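Malonyl CoA-acyl carrier protein transacylase (Mycobacterium tuberculosis, PDB 2QC3) catalyses the transfer of the malonyl group from malonyl-CoA to holo-acyl carrier protein, giving the malonyl-ACP used in fatty acid biosynthesis. Local coordinates at residues Q30-W34 with L69-Q73; L113-R117 with G205-A210; M132-G138 with K182-L188; T255-R259 with I278-L283. One frame throughout, in Å; residues are numbered along the deposited sequence.

Contact 1. Residues Q30-W34 with L69-Q73; sequences QIAAW and LLAHQ
W34 of helix 27-37 reaches L69 and L70 of helix 57-77, and its indole bridges two helices that stay well apart. The axes of the short segments come no closer than 12.0 Å and their N-to-C directions lie 134° apart, so long side chains have to span the distance. With CG anti to its carbonyl carbon (chi1 -63°), W34 sends the six-membered ring forward: CH2 lies 3.6 Å from L69 CB. Its neighbour CZ3 is 3.7 Å from L70 CD2, both leucines approaching the indole obliquely. The backbone N of L70 faces the ring edge in plane. The other branch of L70 turns to I31, where CD1 meets CD1 of I31 at 3.8 Å and the two side chains cross at about a right angle. All four of these residues are buried.

The other side is looser and polar. Q30 and Q73 are partly exposed, and their amide planes stand 68° apart. They do not bond to each other: Q30 OE1 lies 3.6 Å from Q73 NE2, and the link is made by water instead. One water molecule donates to Q30 OE1 at 3.2 Å and to L70 O at 2.8 Å, joining a side chain of one helix to the backbone of the other.

Around the pair, helix 107-125 closes on W34 through A107, D108 and V111, and helix 42-47 meets I31 and W34. L69 also touches A97 and A100 of helix 94-101, while L18 in a loop rests against I31 and L70.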
loop_
_atom_site.group_PDB
_atom_site.type_symbol
_atom_site.label_atom_id
_atom_site.label_comp_id
_atom_site.label_asym_id
_atom_site.label_seq_id
_atom_site.Cartn_x
_atom_site.Cartn_y
_atom_site.Cartn_z
ATOM N N GLN A 30 -19.335 -8.736 5.291
ATOM C CA GLN A 30 -18.478 -7.566 5.428
ATOM C C GLN A 30 -18.242 -6.904 4.075
ATOM O O GLN A 30 -18.248 -5.679 3.971
ATOM C CB GLN A 30 -17.144 -7.954 6.068
ATOM C CG GLN A 30 -17.100 -7.696 7.561
ATOM C CD GLN A 30 -16.036 -8.510 8.267
ATOM O OE1 GLN A 30 -14.869 -8.505 7.878
ATOM N NE2 GLN A 30 -16.436 -9.215 9.317
ATOM N N ILE A 31 -18.040 -7.716 3.042
ATOM C CA ILE A 31 -17.820 -7.191 1.701
ATOM C C ILE A 31 -19.056 -6.428 1.237
ATOM O O ILE A 31 -18.956 -5.470 0.467
ATOM C CB ILE A 31 -17.510 -8.323 0.691
ATOM C CG1 ILE A 31 -16.090 -8.839 0.911
ATOM C CG2 ILE A 31 -17.648 -7.813 -0.737
ATOM C CD1 ILE A 31 -15.016 -7.792 0.658
ATOM N N ALA A 32 -20.223 -6.860 1.710
ATOM C CA ALA A 32 -21.471 -6.203 1.350
ATOM C C ALA A 32 -21.479 -4.834 2.011
ATOM O O ALA A 32 -21.801 -3.832 1.382
ATOM C CB ALA A 32 -22.665 -7.029 1.828
ATOM N N ALA A 33 -21.107 -4.805 3.285
ATOM C CA ALA A 33 -21.054 -3.564 4.044
ATOM C C ALA A 33 -20.019 -2.609 3.450
ATOM O O ALA A 33 -20.239 -1.396 3.398
ATOM C CB ALA A 33 -20.716 -3.860 5.499
ATOM N N TRP A 34 -18.893 -3.162 3.006
ATOM C CA TRP A 34 -17.825 -2.354 2.424
ATOM C C TRP A 34 -18.154 -1.924 1.000
ATOM O O TRP A 34 -17.728 -0.854 0.553
ATOM C CB TRP A 34 -16.499 -3.127 2.458
ATOM C CG TRP A 34 -16.035 -3.427 3.857
ATOM C CD1 TRP A 34 -16.496 -2.860 5.008
ATOM C CD2 TRP A 34 -15.009 -4.353 4.250
ATOM N NE1 TRP A 34 -15.825 -3.370 6.092
ATOM C CE2 TRP A 34 -14.905 -4.286 5.658
ATOM C CE3 TRP A 34 -14.166 -5.225 3.550
ATOM C CZ2 TRP A 34 -13.995 -5.064 6.384
ATOM C CZ3 TRP A 34 -13.255 -6.001 4.275
ATOM C CH2 TRP A 34 -13.177 -5.910 5.677
ATOM N N LEU A 69 -8.100 -6.203 4.889
ATOM C CA LEU A 69 -8.883 -6.156 6.107
ATOM C C LEU A 69 -9.704 -7.415 6.375
ATOM O O LEU A 69 -9.967 -7.737 7.529
ATOM C CB LEU A 69 -9.755 -4.893 6.111
ATOM C CG LEU A 69 -8.888 -3.625 5.964
ATOM C CD1 LEU A 69 -9.743 -2.366 6.105
ATOM C CD2 LEU A 69 -7.775 -3.642 7.021
ATOM N N LEU A 70 -10.115 -8.128 5.333
ATOM C CA LEU A 70 -10.865 -9.368 5.553
ATOM C C LEU A 70 -9.959 -10.298 6.355
ATOM O O LEU A 70 -10.388 -10.914 7.335
ATOM C CB LEU A 70 -11.221 -10.046 4.228
ATOM C CG LEU A 70 -12.386 -9.491 3.412
ATOM C CD1 LEU A 70 -12.466 -10.242 2.098
ATOM C CD2 LEU A 70 -13.689 -9.634 4.195
ATOM N N ALA A 71 -8.698 -10.373 5.936
ATOM C CA ALA A 71 -7.705 -11.211 6.593
ATOM C C ALA A 71 -7.478 -10.718 8.011
ATOM O O ALA A 71 -7.403 -11.510 8.953
ATOM C CB ALA A 71 -6.401 -11.182 5.812
ATOM N N HIS A 72 -7.359 -9.404 8.159
ATOM C CA HIS A 72 -7.155 -8.819 9.474
ATOM C C HIS A 72 -8.366 -9.068 10.359
ATOM O O HIS A 72 -8.230 -9.318 11.558
ATOM C CB HIS A 72 -6.934 -7.314 9.380
ATOM C CG HIS A 72 -7.051 -6.620 10.699
ATOM N ND1 HIS A 72 -6.120 -6.775 11.705
ATOM C CD2 HIS A 72 -8.013 -5.808 11.198
ATOM C CE1 HIS A 72 -6.503 -6.085 12.765
ATOM N NE2 HIS A 72 -7.649 -5.490 12.484
ATOM N N GLN A 73 -9.550 -8.969 9.763
ATOM C CA GLN A 73 -10.793 -9.184 10.485
ATOM C C GLN A 73 -10.810 -10.594 11.051
ATOM O O GLN A 73 -11.089 -10.796 12.232
ATOM C CB GLN A 73 -11.990 -9.002 9.552
ATOM C CG GLN A 73 -12.266 -7.571 9.149
ATOM C CD GLN A 73 -12.577 -6.693 10.333
ATOM O OE1 GLN A 73 -11.728 -6.474 11.198
ATOM N NE2 GLN A 73 -13.803 -6.186 10.387
HETATM O O HOH W 1 -13.181 -11.159 7.578
#

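Contact 2. Residues L113-R117 with G205-A210; sequences LAATR and GFAAAA. With ACY (acetic acid), chain B.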
loop_
_atom_site.group_PDB
_atom_site.type_symbol
_atom_site.label_atom_id
_atom_site.label_comp_id
_atom_site.label_asym_id
_atom_site.label_seq_id
_atom_site.Cartn_x
_atom_site.Cartn_y
_atom_site.Cartn_z
ATOM N N LEU A 113 -12.650 5.097 2.150
ATOM C CA LEU A 113 -11.626 6.126 2.004
ATOM C C LEU A 113 -10.691 5.713 0.876
ATOM O O LEU A 113 -10.206 6.537 0.100
ATOM C CB LEU A 113 -10.828 6.278 3.302
ATOM C CG LEU A 113 -9.721 7.334 3.245
ATOM C CD1 LEU A 113 -10.348 8.709 2.984
ATOM C CD2 LEU A 113 -8.926 7.331 4.549
ATOM N N ALA A 114 -10.435 4.418 0.798
ATOM C CA ALA A 114 -9.584 3.891 -0.241
ATOM C C ALA A 114 -10.282 4.086 -1.608
ATOM O O ALA A 114 -9.644 4.455 -2.598
ATOM C CB ALA A 114 -9.305 2.408 0.040
ATOM N N ALA A 115 -11.589 3.851 -1.660
ATOM C CA ALA A 115 -12.339 4.023 -2.903
ATOM C C ALA A 115 -12.289 5.484 -3.365
ATOM O O ALA A 115 -12.232 5.767 -4.562
ATOM C CB ALA A 115 -13.787 3.581 -2.705
ATOM N N THR A 116 -12.316 6.411 -2.413
ATOM C CA THR A 116 -12.249 7.832 -2.737
ATOM C C THR A 116 -10.860 8.160 -3.274
ATOM O O THR A 116 -10.715 8.906 -4.243
ATOM C CB THR A 116 -12.508 8.704 -1.501
ATOM O OG1 THR A 116 -13.861 8.532 -1.079
ATOM C CG2 THR A 116 -12.272 10.171 -1.821
ATOM N N ARG A 117 -9.845 7.598 -2.625
ATOM C CA ARG A 117 -8.461 7.816 -3.022
ATOM C C ARG A 117 -8.282 7.349 -4.464
ATOM O O ARG A 117 -7.589 7.983 -5.251
ATOM C CB ARG A 117 -7.522 7.032 -2.086
ATOM C CG ARG A 117 -6.035 7.355 -2.233
ATOM C CD ARG A 117 -5.239 6.640 -1.136
ATOM N NE ARG A 117 -3.833 7.030 -1.083
ATOM C CZ ARG A 117 -2.901 6.629 -1.943
ATOM N NH1 ARG A 117 -3.212 5.819 -2.942
ATOM N NH2 ARG A 117 -1.650 7.036 -1.797
ATOM N N GLY A 205 -10.607 16.155 -2.805
ATOM C CA GLY A 205 -11.571 15.114 -2.528
ATOM C C GLY A 205 -11.081 14.149 -1.470
ATOM O O GLY A 205 -11.831 13.768 -0.569
ATOM N N PHE A 206 -9.818 13.748 -1.573
ATOM C CA PHE A 206 -9.253 12.818 -0.607
ATOM C C PHE A 206 -9.191 13.470 0.771
ATOM O O PHE A 206 -9.530 12.853 1.780
ATOM C CB PHE A 206 -7.853 12.378 -1.053
ATOM C CG PHE A 206 -7.279 11.258 -0.232
ATOM C CD1 PHE A 206 -8.004 10.084 -0.030
ATOM C CD2 PHE A 206 -6.015 11.371 0.335
ATOM C CE1 PHE A 206 -7.473 9.034 0.729
ATOM C CE2 PHE A 206 -5.476 10.327 1.097
ATOM C CZ PHE A 206 -6.212 9.155 1.291
ATOM N N ALA A 207 -8.766 14.727 0.807
ATOM C CA ALA A 207 -8.656 15.459 2.064
ATOM C C ALA A 207 -10.018 15.638 2.732
ATOM O O ALA A 207 -10.145 15.478 3.943
ATOM C CB ALA A 207 -7.997 16.821 1.823
ATOM N N ALA A 208 -11.038 15.962 1.942
ATOM C CA ALA A 208 -12.383 16.161 2.482
ATOM C C ALA A 208 -12.939 14.861 3.051
ATOM O O ALA A 208 -13.527 14.846 4.132
ATOM C CB ALA A 208 -13.310 16.699 1.402
ATOM N N ALA A 209 -12.750 13.767 2.321
ATOM C CA ALA A 209 -13.233 12.468 2.778
ATOM C C ALA A 209 -12.588 12.097 4.117
ATOM O O ALA A 209 -13.273 11.689 5.056
ATOM C CB ALA A 209 -12.928 11.396 1.730
ATOM N N ALA A 210 -11.269 12.239 4.199
ATOM C CA ALA A 210 -10.543 11.913 5.425
ATOM C C ALA A 210 -10.983 12.753 6.630
ATOM O O ALA A 210 -11.129 12.230 7.732
ATOM C CB ALA A 210 -9.041 12.078 5.200
HETATM C C ACY B . -0.750 3.746 -4.578
HETATM O O ACY B . -0.898 4.895 -4.204
HETATM O OXT ACY B . -1.313 2.729 -3.902
HETATM C CH3 ACY B . 0.071 3.446 -5.803
#
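G205 and T116 meet at one end of an almost antiparallel helix pair, segment axes 9.3 Å apart at 167°, in the helical part of the acyltransferase fold beside the probable catalytic site. Here T116 CG2 lies 3.8 Å from the carbonyl O of G205, methyl against backbone, and G205 adds no side chain to the interface.

The next residue, F206, brings the ring that meets both L113 and R117. With CG anti to its backbone N (chi1 -171°), the ring reaches between them. CE1 is 3.7 Å from L113 CD1, which comes at the ring obliquely, and 3.5 Å from R117 CB. R117 CG sits over the face as a CH-pi contact, 4.0 Å from the ring centroid and offset toward the rim. Its guanidinium plane is turned nearly perpendicular to the ring, and only its edge is near F206 CZ.

One turn on from G205, A209 turns its CB into the groove between T116 CG2 and L113 CD1. A210 follows, its CB 4.2 Å from L113 CD1; beyond it lie M238 and V242 of helix 234-243.

F206 thus flanks the extended chain of R117, which runs past H195, an active-site residue by similarity, to a bound acetic acid, probably from the crystallisation liquor, that is also hydrogen-bonded to V93 N. Q61 OE1 is a second partner of NH1. This is consistent with a role for R117 like that of the arginine in related malonyl transferases, which receives the malonyl carboxylate. The acetic acid O lies in the guanidinium plane, 2.8 Å from R117 NH1 along an N-H...O angle of 160°, with a weak second bond from R117 NH2 at 3.3 Å.

Contact 3. Residues M132-G138 with K182-L188; sequences MSAVLGG and KARVRAL
M132-L136 and R184-A187 pair as antiparallel strands, the first and last of a ferredoxin-like subdomain whose sheet order is 4-1-3-2, with 184-187 at its edge. Five backbone hydrogen bonds join the segments. A134 and R186 form one hydrogen-bonded pair, L136 and R184 another, the latter with both donors in the carbonyl plane; R184 N to L136 O measures 2.7 Å and is nearly straight at 173°. A fifth bond, L188 N to M132 O at 2.8 Å, extends the ladder. Between these pairs, CA-H...O contacts fill in, such as V135 CA to R184 O at 3.1 Å.

Apolar contacts divide between the two faces. On the face of S133, V135, V185 and A187, V135 CG1 lies 4.0 Å from A183 CB, and L172 and L175 of helix 169-177 cover S133, V135 and V185. On the face of A134, L188 CD2 approaches A134 CB at 4.0 Å. Beyond the strand, A183 CB lies 3.8 Å from G138 CA, a close approach that a glycine allows.

One water bridges M132 N and L188 O at the end by M132.

Charged groups lie over the A134 and L136 face, where R184 and R186 are exposed. The R184 chain bends at chi3 (43°), laying one guanidinium face over L136 CB, while its NH2 stands 3.2 Å from L136 CD1.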
loop_
_atom_site.group_PDB
_atom_site.type_symbol
_atom_site.label_atom_id
_atom_site.label_comp_id
_atom_site.label_asym_id
_atom_site.label_seq_id
_atom_site.Cartn_x
_atom_site.Cartn_y
_atom_site.Cartn_z
ATOM N N MET A 132 4.600 5.686 -14.201
ATOM C CA MET A 132 5.616 5.272 -13.251
ATOM C C MET A 132 6.427 4.171 -13.919
ATOM O O MET A 132 5.899 3.396 -14.716
ATOM C CB MET A 132 4.977 4.718 -11.971
ATOM C CG MET A 132 4.096 5.705 -11.226
ATOM S SD MET A 132 3.357 4.970 -9.784
ATOM C CE MET A 132 4.553 5.450 -8.512
ATOM N N SER A 133 7.710 4.111 -13.596
ATOM C CA SER A 133 8.584 3.094 -14.151
ATOM C C SER A 133 9.540 2.653 -13.072
ATOM O O SER A 133 10.176 3.479 -12.404
ATOM C CB SER A 133 9.390 3.630 -15.342
ATOM O OG SER A 133 8.558 3.919 -16.452
ATOM N N ALA A 134 9.629 1.343 -12.889
ATOM C CA ALA A 134 10.534 0.795 -11.908
ATOM C C ALA A 134 11.928 0.931 -12.503
ATOM O O ALA A 134 12.106 0.843 -13.722
ATOM C CB ALA A 134 10.204 -0.682 -11.652
ATOM N N VAL A 135 12.906 1.193 -11.649
ATOM C CA VAL A 135 14.290 1.294 -12.087
ATOM C C VAL A 135 15.055 0.402 -11.121
ATOM O O VAL A 135 15.183 0.718 -9.938
ATOM C CB VAL A 135 14.836 2.732 -11.992
ATOM C CG1 VAL A 135 16.284 2.760 -12.468
ATOM C CG2 VAL A 135 13.979 3.680 -12.842
ATOM N N LEU A 136 15.541 -0.725 -11.623
ATOM C CA LEU A 136 16.270 -1.663 -10.786
ATOM C C LEU A 136 17.756 -1.688 -11.109
ATOM O O LEU A 136 18.150 -1.688 -12.276
ATOM C CB LEU A 136 15.679 -3.065 -10.935
ATOM C CG LEU A 136 14.210 -3.212 -10.533
ATOM C CD1 LEU A 136 13.822 -4.691 -10.525
ATOM C CD2 LEU A 136 14.000 -2.605 -9.150
ATOM N N GLY A 137 18.576 -1.708 -10.064
ATOM C CA GLY A 137 20.014 -1.738 -10.255
ATOM C C GLY A 137 20.594 -0.386 -10.629
ATOM O O GLY A 137 19.953 0.656 -10.440
ATOM N N GLY A 138 21.807 -0.408 -11.173
ATOM C CA GLY A 138 22.473 0.819 -11.560
ATOM C C GLY A 138 23.098 1.474 -10.346
ATOM O O GLY A 138 22.838 1.062 -9.214
ATOM N N LYS A 182 23.817 -0.214 -16.161
ATOM C CA LYS A 182 23.374 -1.326 -15.323
ATOM C C LYS A 182 21.955 -1.246 -14.768
ATOM O O LYS A 182 21.461 -2.217 -14.188
ATOM C CB LYS A 182 24.349 -1.521 -14.160
ATOM C CG LYS A 182 25.691 -2.130 -14.548
ATOM C CD LYS A 182 26.584 -2.293 -13.319
ATOM C CE LYS A 182 27.764 -3.226 -13.578
ATOM N NZ LYS A 182 28.690 -2.734 -14.637
ATOM N N ALA A 183 21.302 -0.100 -14.937
ATOM C CA ALA A 183 19.942 0.075 -14.435
ATOM C C ALA A 183 18.899 -0.411 -15.435
ATOM O O ALA A 183 18.961 -0.097 -16.620
ATOM C CB ALA A 183 19.694 1.545 -14.094
ATOM N N ARG A 184 17.940 -1.184 -14.940
ATOM C CA ARG A 184 16.860 -1.711 -15.761
ATOM C C ARG A 184 15.649 -0.821 -15.536
ATOM O O ARG A 184 15.268 -0.567 -14.400
ATOM C CB ARG A 184 16.512 -3.141 -15.341
ATOM C CG ARG A 184 17.462 -4.209 -15.835
ATOM C CD ARG A 184 17.434 -5.402 -14.894
ATOM N NE ARG A 184 16.075 -5.754 -14.494
ATOM C CZ ARG A 184 15.756 -6.282 -13.315
ATOM N NH1 ARG A 184 16.699 -6.523 -12.411
ATOM N NH2 ARG A 184 14.492 -6.567 -13.037
ATOM N N VAL A 185 15.046 -0.355 -16.619
ATOM C CA VAL A 185 13.882 0.502 -16.527
ATOM C C VAL A 185 12.675 -0.223 -17.086
ATOM O O VAL A 185 12.688 -0.671 -18.232
ATOM C CB VAL A 185 14.087 1.804 -17.320
ATOM C CG1 VAL A 185 12.820 2.662 -17.250
ATOM C CG2 VAL A 185 15.286 2.565 -16.759
ATOM N N ARG A 186 11.634 -0.346 -16.271
ATOM C CA ARG A 186 10.414 -1.011 -16.699
ATOM C C ARG A 186 9.185 -0.172 -16.375
ATOM O O ARG A 186 8.882 0.080 -15.207
ATOM C CB ARG A 186 10.279 -2.380 -16.024
ATOM C CG ARG A 186 10.154 -2.316 -14.511
ATOM C CD ARG A 186 9.840 -3.689 -13.925
ATOM N NE ARG A 186 8.577 -4.214 -14.436
ATOM C CZ ARG A 186 7.501 -4.435 -13.685
ATOM N NH1 ARG A 186 7.532 -4.184 -12.383
ATOM N NH2 ARG A 186 6.386 -4.893 -14.243
ATOM N N ALA A 187 8.483 0.257 -17.418
ATOM C CA ALA A 187 7.276 1.053 -17.253
ATOM C C ALA A 187 6.257 0.197 -16.527
ATOM O O ALA A 187 6.087 -0.976 -16.857
ATOM C CB ALA A 187 6.736 1.468 -18.610
ATOM N N LEU A 188 5.589 0.773 -15.533
ATOM C CA LEU A 188 4.590 0.032 -14.779
ATOM C C LEU A 188 3.208 0.265 -15.376
ATOM O O LEU A 188 2.940 1.315 -15.971
ATOM C CB LEU A 188 4.620 0.457 -13.309
ATOM C CG LEU A 188 5.981 0.300 -12.627
ATOM C CD1 LEU A 188 5.924 0.921 -11.245
ATOM C CD2 LEU A 188 6.365 -1.190 -12.539
HETATM O O HOH W 2 3.062 4.093 -16.083
#

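Contact 4. Residues T255-R259 with I278-L283; sequences TATLR and IAKREL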
loop_
_atom_site.group_PDB
_atom_site.type_symbol
_atom_site.label_atom_id
_atom_site.label_comp_id
_atom_site.label_asym_id
_atom_site.label_seq_id
_atom_site.Cartn_x
_atom_site.Cartn_y
_atom_site.Cartn_z
ATOM N N THR A 255 11.377 0.166 6.622
ATOM C CA THR A 255 12.037 -1.077 6.973
ATOM C C THR A 255 13.226 -0.804 7.887
ATOM O O THR A 255 13.546 -1.614 8.752
ATOM C CB THR A 255 12.509 -1.826 5.730
ATOM O OG1 THR A 255 11.417 -1.975 4.816
ATOM C CG2 THR A 255 13.015 -3.196 6.120
ATOM N N ALA A 256 13.881 0.339 7.687
ATOM C CA ALA A 256 15.018 0.722 8.520
ATOM C C ALA A 256 14.513 0.892 9.949
ATOM O O ALA A 256 15.197 0.545 10.910
ATOM C CB ALA A 256 15.630 2.034 8.017
ATOM N N THR A 257 13.302 1.418 10.083
ATOM C CA THR A 257 12.710 1.610 11.400
ATOM C C THR A 257 12.337 0.268 12.029
ATOM O O THR A 257 12.425 0.096 13.245
ATOM C CB THR A 257 11.457 2.506 11.321
ATOM O OG1 THR A 257 11.839 3.813 10.865
ATOM C CG2 THR A 257 10.793 2.620 12.694
ATOM N N LEU A 258 11.914 -0.682 11.202
ATOM C CA LEU A 258 11.556 -2.006 11.702
ATOM C C LEU A 258 12.801 -2.645 12.309
ATOM O O LEU A 258 12.736 -3.298 13.351
ATOM C CB LEU A 258 11.027 -2.883 10.565
ATOM C CG LEU A 258 9.722 -2.412 9.918
ATOM C CD1 LEU A 258 9.370 -3.314 8.737
ATOM C CD2 LEU A 258 8.606 -2.428 10.962
ATOM N N ARG A 259 13.934 -2.437 11.647
ATOM C CA ARG A 259 15.211 -2.971 12.102
ATOM C C ARG A 259 15.519 -2.420 13.497
ATOM O O ARG A 259 15.984 -3.147 14.379
ATOM C CB ARG A 259 16.316 -2.574 11.119
ATOM C CG ARG A 259 17.536 -3.478 11.139
ATOM C CD ARG A 259 18.590 -3.010 10.147
ATOM N NE ARG A 259 18.006 -2.623 8.864
ATOM C CZ ARG A 259 18.714 -2.264 7.795
ATOM N NH1 ARG A 259 20.040 -2.246 7.848
ATOM N NH2 ARG A 259 18.097 -1.903 6.678
ATOM N N ILE A 278 11.280 -7.624 0.578
ATOM C CA ILE A 278 12.020 -6.389 0.798
ATOM C C ILE A 278 12.387 -6.290 2.276
ATOM O O ILE A 278 13.529 -6.000 2.609
ATOM C CB ILE A 278 11.191 -5.139 0.389
ATOM C CG1 ILE A 278 11.229 -4.947 -1.126
ATOM C CG2 ILE A 278 11.778 -3.895 1.031
ATOM C CD1 ILE A 278 10.931 -6.188 -1.926
ATOM N N ALA A 279 11.419 -6.556 3.152
ATOM C CA ALA A 279 11.636 -6.491 4.595
ATOM C C ALA A 279 12.683 -7.493 5.086
ATOM O O ALA A 279 13.391 -7.227 6.061
ATOM C CB ALA A 279 10.324 -6.714 5.329
ATOM N N LYS A 280 12.773 -8.638 4.413
ATOM C CA LYS A 280 13.740 -9.678 4.771
ATOM C C LYS A 280 15.168 -9.175 4.655
ATOM O O LYS A 280 16.003 -9.442 5.514
ATOM C CB LYS A 280 13.621 -10.887 3.836
ATOM C CG LYS A 280 12.530 -11.882 4.140
ATOM C CD LYS A 280 12.505 -12.926 3.040
ATOM C CE LYS A 280 11.514 -14.033 3.320
ATOM N NZ LYS A 280 11.913 -14.890 4.450
ATOM N N ARG A 281 15.441 -8.458 3.570
ATOM C CA ARG A 281 16.778 -7.957 3.299
ATOM C C ARG A 281 17.414 -7.170 4.440
ATOM O O ARG A 281 18.623 -7.253 4.653
ATOM C CB ARG A 281 16.774 -7.117 2.017
ATOM C CG ARG A 281 18.164 -6.870 1.455
ATOM C CD ARG A 281 18.151 -6.111 0.126
ATOM N NE ARG A 281 17.642 -6.901 -0.996
ATOM C CZ ARG A 281 16.357 -7.005 -1.326
ATOM N NH1 ARG A 281 15.428 -6.369 -0.623
ATOM N NH2 ARG A 281 15.998 -7.742 -2.368
ATOM N N GLU A 282 16.610 -6.413 5.179
ATOM C CA GLU A 282 17.142 -5.619 6.280
ATOM C C GLU A 282 16.981 -6.343 7.612
ATOM O O GLU A 282 17.780 -6.157 8.530
ATOM C CB GLU A 282 16.446 -4.256 6.345
ATOM C CG GLU A 282 16.287 -3.565 4.994
ATOM C CD GLU A 282 17.585 -3.436 4.224
ATOM O OE1 GLU A 282 17.527 -3.102 3.021
ATOM O OE2 GLU A 282 18.662 -3.661 4.817
ATOM N N LEU A 283 15.943 -7.166 7.712
ATOM C CA LEU A 283 15.680 -7.917 8.932
ATOM C C LEU A 283 16.093 -9.364 8.702
ATOM O O LEU A 283 15.254 -10.257 8.683
ATOM C CB LEU A 283 14.191 -7.859 9.276
ATOM C CG LEU A 283 13.564 -6.464 9.342
ATOM C CD1 LEU A 283 12.074 -6.594 9.574
ATOM C CD2 LEU A 283 14.211 -5.651 10.445
#
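R259 of helix 251-260 runs alongside the end of helix 275-282, and its chain can be followed outward over E282 and L283. CB begins the path 3.8 Å from L283 CD2. CG and CD then pass the carbonyl O of E282, the latter at 3.6 Å. The bend at chi3 (-43°) turns NE and the guanidinium back over the E282 side chain, with E282 CA over one guanidinium face. At the tip NH2 forms a salt bridge with E282 OE2, the two planar groups only 5° from parallel. The modelled NH2 crowds E282 CB, so its exact place and the bond length are doubtful.

Nearer the core, L283 CD2 is pressed to 3.3 Å from R259 CA, and its CD1 meets L258 CB at 4.0 Å. T255 CG2 fits against E282 CG at 3.5 Å and A279 CA at 3.9 Å.

The segment axes lie 9.4 Å apart and cross at -44°. L283 also packs on V263 and I266 of strand 263-268, which lies between the helices in sequence; helix 275-282 then leads to the adjacent parallel strand 288-290, the beta-alpha-beta connection of an alpha/beta sheet.

Contacts 1, 2 and 4 join helices, whereas contact 3 joins strands and is the one whose segments are joined by backbone hydrogen bonds. Helix 107-125 ties the first two together: it carries one segment of contact 2 and also packs on W34 and L69 of contact 1, though the contacts themselves do not touch. Contacts 1 and 4 are buried and largely apolar, each with a polar margin, a water bridge in one and a salt bridge of uncertain geometry in the other. Contact 2 is partly buried and leads from apolar packing to a charged pocket. M132 of contact 3 lies near the same probable catalytic region, yet strand 184-187 edges a separate sheet with exposed arginines.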